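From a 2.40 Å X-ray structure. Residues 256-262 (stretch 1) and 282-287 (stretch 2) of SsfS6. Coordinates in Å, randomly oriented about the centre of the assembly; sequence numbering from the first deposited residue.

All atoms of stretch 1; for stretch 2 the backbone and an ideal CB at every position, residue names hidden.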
# COMPACT_ATOMS: atom_id res chain seq x y z
N LEU A 256 22.70 25.48 -3.81
CA LEU A 256 21.67 25.52 -4.85
C LEU A 256 20.39 26.13 -4.29
O LEU A 256 19.61 26.73 -5.02
CB LEU A 256 21.39 24.10 -5.37
CG LEU A 256 22.54 23.39 -6.08
CD1 LEU A 256 22.23 21.90 -6.22
CD2 LEU A 256 22.79 24.00 -7.45
N SER A 257 20.19 25.98 -2.98
CA SER A 257 19.00 26.49 -2.32
C SER A 257 18.97 28.02 -2.25
O SER A 257 17.90 28.62 -2.23
CB SER A 257 18.88 25.91 -0.91
OG SER A 257 18.58 24.52 -0.96
N GLN A 258 20.15 28.64 -2.21
CA GLN A 258 20.24 30.09 -2.10
C GLN A 258 20.34 30.76 -3.47
O GLN A 258 19.76 31.82 -3.69
CB GLN A 258 21.45 30.49 -1.25
CG GLN A 258 21.39 29.98 0.19
CD GLN A 258 22.38 30.67 1.10
OE1 GLN A 258 22.96 31.70 0.75
NE2 GLN A 258 22.58 30.11 2.29
N GLU A 259 21.06 30.13 -4.39
CA GLU A 259 21.33 30.72 -5.70
C GLU A 259 20.16 30.58 -6.66
O GLU A 259 19.90 31.47 -7.48
CB GLU A 259 22.58 30.08 -6.32
CG GLU A 259 23.82 30.07 -5.43
CD GLU A 259 24.34 31.45 -5.10
OE1 GLU A 259 25.52 31.74 -5.40
OE2 GLU A 259 23.57 32.26 -4.53
N LEU A 260 19.44 29.47 -6.56
CA LEU A 260 18.42 29.14 -7.55
C LEU A 260 17.22 30.09 -7.59
O LEU A 260 16.68 30.36 -8.67
CB LEU A 260 17.93 27.69 -7.37
CG LEU A 260 18.79 26.67 -8.12
CD1 LEU A 260 18.57 25.26 -7.59
CD2 LEU A 260 18.49 26.73 -9.61
N PRO A 261 16.79 30.60 -6.42
CA PRO A 261 15.69 31.56 -6.45
C PRO A 261 16.01 32.83 -7.24
O PRO A 261 15.10 33.54 -7.66
CB PRO A 261 15.48 31.90 -4.98
CG PRO A 261 15.99 30.71 -4.24
CD PRO A 261 17.14 30.20 -5.05
N LYS A 262 17.30 33.10 -7.44
CA LYS A 262 17.71 34.32 -8.12
C LYS A 262 17.47 34.25 -9.63
O LYS A 262 17.53 35.26 -10.32
CB LYS A 262 19.18 34.61 -7.82
CG LYS A 262 19.47 34.72 -6.33
CD LYS A 262 20.96 34.73 -6.05
CE LYS A 262 21.26 34.77 -4.56
NZ LYS A 262 22.71 34.91 -4.27
N UNK A 282 16.22 28.15 5.61
CA UNK A 282 15.28 29.26 5.46
C UNK A 282 15.74 30.33 4.47
O UNK A 282 15.34 31.48 4.61
CB UNK A 282 15.04 29.91 6.82
N UNK A 283 16.58 29.98 3.49
CA UNK A 283 16.98 31.06 2.59
C UNK A 283 15.74 31.64 1.92
O UNK A 283 14.75 30.93 1.77
CB UNK A 283 17.98 30.56 1.54
N UNK A 284 15.80 32.90 1.52
CA UNK A 284 14.59 33.66 1.23
C UNK A 284 13.67 33.00 0.21
O UNK A 284 12.47 32.88 0.44
CB UNK A 284 14.97 35.05 0.73
N UNK A 285 14.23 32.60 -0.93
CA UNK A 285 13.43 32.14 -2.05
C UNK A 285 12.89 30.73 -1.93
O UNK A 285 12.18 30.26 -2.82
CB UNK A 285 14.26 32.24 -3.33
N UNK A 286 13.20 30.04 -0.84
CA UNK A 286 12.74 28.68 -0.66
C UNK A 286 11.48 28.67 0.22
O UNK A 286 11.44 29.33 1.26
CB UNK A 286 13.84 27.82 -0.04
N UNK A 287 10.46 27.94 -0.22
CA UNK A 287 9.17 27.95 0.47
C UNK A 287 9.06 26.87 1.55
O UNK A 287 8.41 27.09 2.57
CB UNK A 287 8.04 27.77 -0.55

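Stretch 1 is a helical segment that passes into a 3-10 turn, and it offers stretch 2 three things: the carbonyl oxygen of Ser257, the aliphatic part of Gln258 and the ring of Pro261. No hydrogen bond or salt bridge crosses between the stretches; the charged ends of Lys262 and Glu259 lie out of reach of stretch 2 and pair with each other, Lys262 NZ to Glu259 OE2 at 2.8 Å. The contact should therefore rest on shape and nonpolar packing.

Position 282 has no atom of stretch 1 within 5.5 Å of its ideal CB. Nothing here selects a side chain, and almost any residue would fit. The deposited residue is Leu282, which makes no contact with stretch 1.

At position 283 CA-to-CB points toward stretch 1. The ideal CB lies 3.7 Å from Gln258 CG and 4.2 Å from Ser257 O, so a compact nonpolar group would fit, such as alanine, valine or proline. The backbone narrows the list: phi is -60° and psi 154°, and the residue opens a type I turn running to position 286. Proline suits both values, because its ring holds phi near -60°, and opening the turn requires no hydrogen from its own nitrogen. The residue is Pro283. Its CB packs 3.8 Å from Gln258 CG, a methylene against a methylene, and its CG lies 4.5 Å from Ser257 CB.

Position 284 is the second residue of the turn, with phi -55° and psi -50°. Its CA-to-CB bond points sideways and the ideal CB finds nothing of stretch 1 within 5.5 Å, so open space would admit polar or charged residues, among others. It is Glu284, whose side-chain end leads away from stretch 1 and meets no partner there.

Position 285 is the most restrictive. An ideal CB would point toward stretch 1 and stand 2.1 Å from Pro261 CB, a severe clash. The angles, phi -78° and psi -1°, are open to any ordinary L-residue, so it is the lack of room, rather than the backbone conformation, that calls for glycine. The residue is Gly285. With no side chain in the way, its CA comes within 3.6 Å of Pro261 CB, and the turn lies directly against the proline ring.

Position 286 closes the turn, its N donating to the O of residue 283 at 3.2 Å, and begins a strand with phi -98° and psi 133°. CA-to-CB points sideways, and the ideal CB is 4.7 Å from Ser257 O, leaving room for a short branch. Valine, isoleucine or threonine would suit both the strand and the space, and threonine could also offer a hydroxyl to the carbonyl. The deposited Val286 brings CG1 to 3.3 Å from Ser257 O, a close contact without a hydrogen bond, and to 4.4 Å from Ser257 CB. Its chi1 of -22° lies between the usual wells.

Position 287 continues the strand, beyond reach of stretch 1, so its identity is unconstrained here. It is Leu287.

Stretch 2 (282-287) LPEGVL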
# COMPACT_ATOMS: atom_id res chain seq x y z
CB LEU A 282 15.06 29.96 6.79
CG LEU A 282 14.63 29.12 7.99
CD1 LEU A 282 15.00 29.82 9.30
CD2 LEU A 282 13.13 28.82 7.93
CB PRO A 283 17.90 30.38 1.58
CG PRO A 283 18.26 29.07 2.19
CD PRO A 283 17.09 28.68 3.03
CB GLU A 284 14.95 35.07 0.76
CG GLU A 284 13.79 36.06 0.89
CD GLU A 284 13.75 36.75 2.24
OE1 GLU A 284 12.85 37.59 2.45
OE2 GLU A 284 14.61 36.45 3.09
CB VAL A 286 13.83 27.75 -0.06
CG1 VAL A 286 15.22 28.32 -0.32
CG2 VAL A 286 13.61 27.52 1.42
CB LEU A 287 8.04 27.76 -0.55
CG LEU A 287 6.63 27.76 0.06
CD1 LEU A 287 6.23 29.18 0.48
CD2 LEU A 287 5.62 27.16 -0.91
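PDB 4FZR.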